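Local coordinates for protein amidohydrolase (Thermotoga maritima, PDB 3OOQ) that is probably a metal-dependent hydrolase of the amidohydrolase superfamily, possibly acting as an allantoinase, at residues F[272-277]-F[286-291]; F[301-306]-F[316-321]. All coordinates share one frame; numbering follows the deposited sequence.

Contact 1: F[272-277]-F[286-291]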
loop_
_atom_site.group_PDB
_atom_site.type_symbol
_atom_site.label_atom_id
_atom_site.label_comp_id
_atom_site.label_asym_id
_atom_site.label_seq_id
_atom_site.Cartn_x
_atom_site.Cartn_y
_atom_site.Cartn_z
ATOM N N GLY F 272 24.740 -28.627 -13.319
ATOM C CA GLY F 272 25.085 -27.236 -13.560
ATOM C C GLY F 272 23.890 -26.332 -13.293
ATOM O O GLY F 272 22.765 -26.819 -13.147
ATOM N N PRO F 273 24.132 -25.016 -13.178
ATOM C CA PRO F 273 25.473 -24.419 -13.277
ATOM C C PRO F 273 26.358 -24.817 -12.077
ATOM O O PRO F 273 25.855 -24.944 -10.965
ATOM C CB PRO F 273 25.178 -22.918 -13.250
ATOM C CG PRO F 273 23.924 -22.813 -12.327
ATOM C CD PRO F 273 23.127 -24.069 -12.643
ATOM N N LEU F 274 27.654 -24.996 -12.311
ATOM C CA LEU F 274 28.608 -25.420 -11.273
ATOM C C LEU F 274 29.742 -24.418 -10.996
ATOM O O LEU F 274 30.188 -24.265 -9.855
ATOM C CB LEU F 274 29.208 -26.788 -11.630
ATOM C CG LEU F 274 28.318 -28.019 -11.527
ATOM C CD1 LEU F 274 28.999 -29.201 -12.229
ATOM C CD2 LEU F 274 27.969 -28.358 -10.060
ATOM N N LEU F 275 30.212 -23.757 -12.048
ATOM C CA LEU F 275 31.170 -22.670 -11.924
ATOM C C LEU F 275 30.447 -21.378 -11.519
ATOM O O LEU F 275 30.373 -20.433 -12.298
ATOM C CB LEU F 275 31.898 -22.464 -13.259
ATOM C CG LEU F 275 33.125 -21.541 -13.284
ATOM C CD1 LEU F 275 34.382 -22.282 -12.905
ATOM C CD2 LEU F 275 33.292 -20.908 -14.647
ATOM N N THR F 276 29.934 -21.340 -10.290
ATOM C CA THR F 276 29.037 -20.275 -9.850
ATOM C C THR F 276 28.932 -20.232 -8.321
ATOM O O THR F 276 29.209 -21.221 -7.643
ATOM C CB THR F 276 27.629 -20.444 -10.475
ATOM O OG1 THR F 276 26.920 -19.207 -10.402
ATOM C CG2 THR F 276 26.805 -21.565 -9.757
ATOM N N PHE F 277 28.523 -19.084 -7.788
ATOM C CA PHE F 277 28.360 -18.893 -6.346
ATOM C C PHE F 277 27.111 -19.601 -5.812
ATOM O O PHE F 277 26.064 -19.607 -6.460
ATOM C CB PHE F 277 28.249 -17.400 -6.048
ATOM C CG PHE F 277 28.247 -17.054 -4.585
ATOM C CD1 PHE F 277 29.407 -17.175 -3.818
ATOM C CD2 PHE F 277 27.089 -16.525 -3.985
ATOM C CE1 PHE F 277 29.417 -16.814 -2.476
ATOM C CE2 PHE F 277 27.081 -16.162 -2.631
ATOM C CZ PHE F 277 28.246 -16.298 -1.877
ATOM N N LEU F 286 26.540 -27.705 -3.255
ATOM C CA LEU F 286 26.971 -27.761 -4.657
ATOM C C LEU F 286 28.470 -28.039 -4.714
ATOM O O LEU F 286 29.241 -27.451 -3.970
ATOM C CB LEU F 286 26.626 -26.446 -5.390
ATOM C CG LEU F 286 27.058 -26.136 -6.829
ATOM C CD1 LEU F 286 26.196 -25.010 -7.380
ATOM C CD2 LEU F 286 28.466 -25.650 -6.875
ATOM N N THR F 287 28.868 -28.960 -5.586
ATOM C CA THR F 287 30.279 -29.281 -5.791
ATOM C C THR F 287 30.517 -29.717 -7.230
ATOM O O THR F 287 29.694 -30.426 -7.839
ATOM C CB THR F 287 30.812 -30.358 -4.802
ATOM O OG1 THR F 287 32.136 -30.757 -5.206
ATOM C CG2 THR F 287 29.890 -31.594 -4.767
HETATM N N MSE F 288 31.643 -29.275 -7.774
HETATM C CA MSE F 288 32.041 -29.680 -9.106
HETATM C C MSE F 288 32.408 -31.168 -9.174
HETATM O O MSE F 288 32.443 -31.761 -10.258
HETATM C CB MSE F 288 33.199 -28.829 -9.579
HETATM C CG MSE F 288 33.207 -28.694 -11.058
HETATM SE SE MSE F 288 33.717 -26.910 -11.466
HETATM C CE MSE F 288 32.773 -26.736 -13.142
ATOM N N GLU F 289 32.662 -31.755 -8.005
ATOM C CA GLU F 289 32.897 -33.191 -7.870
ATOM C C GLU F 289 31.715 -34.057 -8.275
ATOM O O GLU F 289 31.868 -35.265 -8.486
ATOM C CB GLU F 289 33.262 -33.515 -6.431
ATOM C CG GLU F 289 34.604 -32.959 -6.002
ATOM C CD GLU F 289 35.075 -33.575 -4.708
ATOM O OE1 GLU F 289 34.224 -33.912 -3.860
ATOM O OE2 GLU F 289 36.295 -33.731 -4.544
ATOM N N THR F 290 30.541 -33.444 -8.372
ATOM C CA THR F 290 29.327 -34.149 -8.750
ATOM C C THR F 290 29.440 -34.805 -10.144
ATOM O O THR F 290 28.902 -35.890 -10.376
ATOM C CB THR F 290 28.071 -33.220 -8.634
ATOM O OG1 THR F 290 26.902 -34.020 -8.463
ATOM C CG2 THR F 290 27.887 -32.351 -9.868
ATOM N N ILE F 291 30.158 -34.157 -11.060
ATOM C CA ILE F 291 30.351 -34.722 -12.385
ATOM C C ILE F 291 30.961 -36.136 -12.249
ATOM O O ILE F 291 30.348 -37.128 -12.649
ATOM C CB ILE F 291 31.194 -33.795 -13.288
ATOM C CG1 ILE F 291 30.380 -32.533 -13.667
ATOM C CG2 ILE F 291 31.688 -34.550 -14.544
ATOM C CD1 ILE F 291 31.202 -31.417 -14.281
#

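Contact 2: F[301-306]-F[316-321]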
loop_
_atom_site.group_PDB
_atom_site.type_symbol
_atom_site.label_atom_id
_atom_site.label_comp_id
_atom_site.label_asym_id
_atom_site.label_seq_id
_atom_site.Cartn_x
_atom_site.Cartn_y
_atom_site.Cartn_z
ATOM N N ILE F 301 24.315 -37.990 -17.533
ATOM C CA ILE F 301 24.314 -36.569 -17.235
ATOM C C ILE F 301 24.764 -35.723 -18.417
ATOM O O ILE F 301 25.506 -36.202 -19.305
ATOM C CB ILE F 301 25.185 -36.227 -15.980
ATOM C CG1 ILE F 301 26.690 -36.315 -16.299
ATOM C CG2 ILE F 301 24.783 -37.081 -14.802
ATOM C CD1 ILE F 301 27.634 -35.890 -15.139
ATOM N N ALA F 302 24.272 -34.481 -18.436
ATOM C CA ALA F 302 24.770 -33.437 -19.323
ATOM C C ALA F 302 25.154 -32.253 -18.454
ATOM O O ALA F 302 24.707 -32.133 -17.302
ATOM C CB ALA F 302 23.715 -33.000 -20.329
ATOM N N LEU F 303 25.979 -31.385 -19.012
ATOM C CA LEU F 303 26.396 -30.178 -18.319
ATOM C C LEU F 303 25.793 -28.921 -18.956
ATOM O O LEU F 303 25.979 -28.681 -20.159
ATOM C CB LEU F 303 27.921 -30.087 -18.278
ATOM C CG LEU F 303 28.566 -28.869 -17.602
ATOM C CD1 LEU F 303 28.180 -28.747 -16.116
ATOM C CD2 LEU F 303 30.082 -28.922 -17.766
HETATM N N MSE F 304 25.107 -28.116 -18.134
HETATM C CA MSE F 304 24.545 -26.828 -18.558
HETATM C C MSE F 304 25.315 -25.646 -17.976
HETATM O O MSE F 304 25.932 -25.758 -16.917
HETATM C CB MSE F 304 23.066 -26.700 -18.141
HETATM C CG MSE F 304 22.849 -26.504 -16.634
HETATM SE SE MSE F 304 21.063 -25.851 -16.228
HETATM C CE MSE F 304 20.241 -27.579 -15.753
ATOM N N CYS F 305 25.239 -24.511 -18.670
ATOM C CA CYS F 305 25.648 -23.227 -18.115
ATOM C C CYS F 305 24.503 -22.574 -17.348
ATOM O O CYS F 305 24.727 -21.635 -16.572
ATOM C CB CYS F 305 26.085 -22.290 -19.247
ATOM S SG CYS F 305 27.687 -22.739 -19.936
ATOM N N ASP F 306 23.285 -23.070 -17.573
ATOM C CA ASP F 306 22.053 -22.372 -17.148
ATOM C C ASP F 306 22.106 -20.897 -17.564
ATOM O O ASP F 306 21.699 -20.001 -16.803
ATOM C CB ASP F 306 21.854 -22.477 -15.636
ATOM C CG ASP F 306 20.426 -22.149 -15.199
ATOM O OD1 ASP F 306 19.504 -22.154 -16.037
ATOM O OD2 ASP F 306 20.235 -21.902 -13.998
ATOM N N THR F 316 32.958 -24.171 -22.367
ATOM C CA THR F 316 34.228 -24.921 -22.317
ATOM C C THR F 316 35.056 -24.569 -21.102
ATOM O O THR F 316 35.878 -25.380 -20.653
ATOM C CB THR F 316 35.104 -24.764 -23.591
ATOM O OG1 THR F 316 35.473 -23.387 -23.773
ATOM C CG2 THR F 316 34.340 -25.259 -24.814
ATOM N N VAL F 317 34.865 -23.352 -20.595
ATOM C CA VAL F 317 35.575 -22.887 -19.414
ATOM C C VAL F 317 35.071 -23.647 -18.184
ATOM O O VAL F 317 35.876 -24.129 -17.370
ATOM C CB VAL F 317 35.438 -21.348 -19.192
ATOM C CG1 VAL F 317 36.240 -20.906 -17.975
ATOM C CG2 VAL F 317 35.905 -20.569 -20.411
ATOM N N GLN F 318 33.749 -23.760 -18.064
ATOM C CA GLN F 318 33.144 -24.524 -16.982
ATOM C C GLN F 318 33.538 -26.012 -17.051
ATOM O O GLN F 318 33.951 -26.590 -16.048
ATOM C CB GLN F 318 31.620 -24.404 -16.996
ATOM C CG GLN F 318 31.001 -25.222 -15.861
ATOM C CD GLN F 318 29.504 -25.094 -15.744
ATOM O OE1 GLN F 318 28.991 -24.959 -14.635
ATOM N NE2 GLN F 318 28.783 -25.164 -16.872
ATOM N N ALA F 319 33.416 -26.619 -18.229
ATOM C CA ALA F 319 33.788 -28.036 -18.381
ATOM C C ALA F 319 35.248 -28.255 -18.010
ATOM O O ALA F 319 35.541 -29.053 -17.120
ATOM C CB ALA F 319 33.502 -28.527 -19.781
ATOM N N ALA F 320 36.155 -27.512 -18.650
ATOM C CA ALA F 320 37.598 -27.616 -18.368
ATOM C C ALA F 320 37.923 -27.545 -16.881
ATOM O O ALA F 320 38.690 -28.350 -16.372
ATOM C CB ALA F 320 38.365 -26.568 -19.126
ATOM N N THR F 321 37.307 -26.595 -16.181
ATOM C CA THR F 321 37.534 -26.391 -14.745
ATOM C C THR F 321 37.192 -27.642 -13.934
ATOM O O THR F 321 37.789 -27.901 -12.878
ATOM C CB THR F 321 36.725 -25.180 -14.231
ATOM O OG1 THR F 321 37.214 -23.997 -14.870
ATOM C CG2 THR F 321 36.834 -25.012 -12.709
#

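Contact 1: F[272-277]-F[286-291]
Leu274 has its CG anti to the carbonyl carbon, chi1 -71°, and Leu286 has its CG anti to the backbone N, chi1 174°. These torsions set the two CG atoms; Leu274 CD2 then lies 4.0 Å from Leu286 CG. The methyls of Leu286 also lie against the backbone of the other segment. Its CD1 packs on Pro273 O at 3.6 Å. Its CD2 packs on Leu274 O at 3.7 Å. Leu274 in turn spreads both branches over the turn that leads into helix 290-297. Its CD2 sits 3.5 Å from Thr287 O and also touches the methyl of Thr290. Its CD1 meets Ile291 CD1 at 3.7 Å, the two side chains crossing obliquely. The selenomethionine Met288 approaches the near end of Leu274: its chain bends at chi2, and its CE lies 3.9 Å from Leu274 CB.

The first segment lies in the connection after strand 269-271, a beta-alpha loop of the TIM-barrel amidohydrolase fold. The second runs from the end of that connection into helix 290-297. The first segment leaves the strand through a cis peptide before Pro273. It then bends in an inverse gamma turn centred on Leu275. The second segment leads into the helix by a type I turn from Thr287 to Thr290. Thr287 OG1 accepts from Glu289 N at 3.0 Å, a capping bond with an N-H...O angle of 152°.

Of the buried carbonyls, Leu286 O accepts from Arg278 NH2, and Gly272 O is hydrogen-bonded to His251 ND1. Met288 also packs on Thr321 of helix 315-321, while Leu275 touches Phe314 of the second subunit.

Contact 2: F[301-306]-F[316-321]
Gln318 points from helix 315-321 toward the end of strand 301-303, with CG anti to the backbone N, chi1 179°, and an extended chain beyond. Its NE2 donates to Met304 O at 2.9 Å, with an N-H...O angle of 157°. The donor stands above the carbonyl plane, 47° out of it. Leu303 packs on the amide, its CD1 3.7 Å from Gln318 NE2. The other amide atom, OE1, probably accepts from Leu274 N and Leu275 N. An alanine here would probably leave Met304 O without this donor and both loop N-H groups without their acceptor, and open a gap beside Leu303 CD1. At the next position, Ala319 CB meets Leu303 CD2 at 4.0 Å. Thr321 ends the segment by turning back on its own helix: OG1 and N both bond Val317 O, from opposite faces of its plane. In the loop beyond the strand, Asp306, which does not meet the helix, touches His63, His65 and His251, a grouping consistent with the metal-site region of amidohydrolases. The arrangement is that of a TIM-barrel beta-alpha unit, with the helix packed against the end of its preceding strand.

In the fold
The centres of contacts 1 and 2 are about 9 Å apart. Strands 269-271 and 301-303 run parallel as paired neighbours; strand 269-271 leads into contact 1, and strand 301-303 forms part of contact 2. Gln318 joins the two contacts: its OE1 lies 2.7 Å from Leu274 N and 3.1 Å from Leu275 N, both probable hydrogen bonds. One side chain thus spans from the loop of contact 1 to the strand end of contact 2. Gly272 O also packs on Met304 CG at 3.5 Å. His251, a neighbour of Pro273, Met304 and Asp306, borders both contacts near the likely active site. The second subunit touches both, through Phe314 and His307 at contact 1 and Arg324 at contact 2.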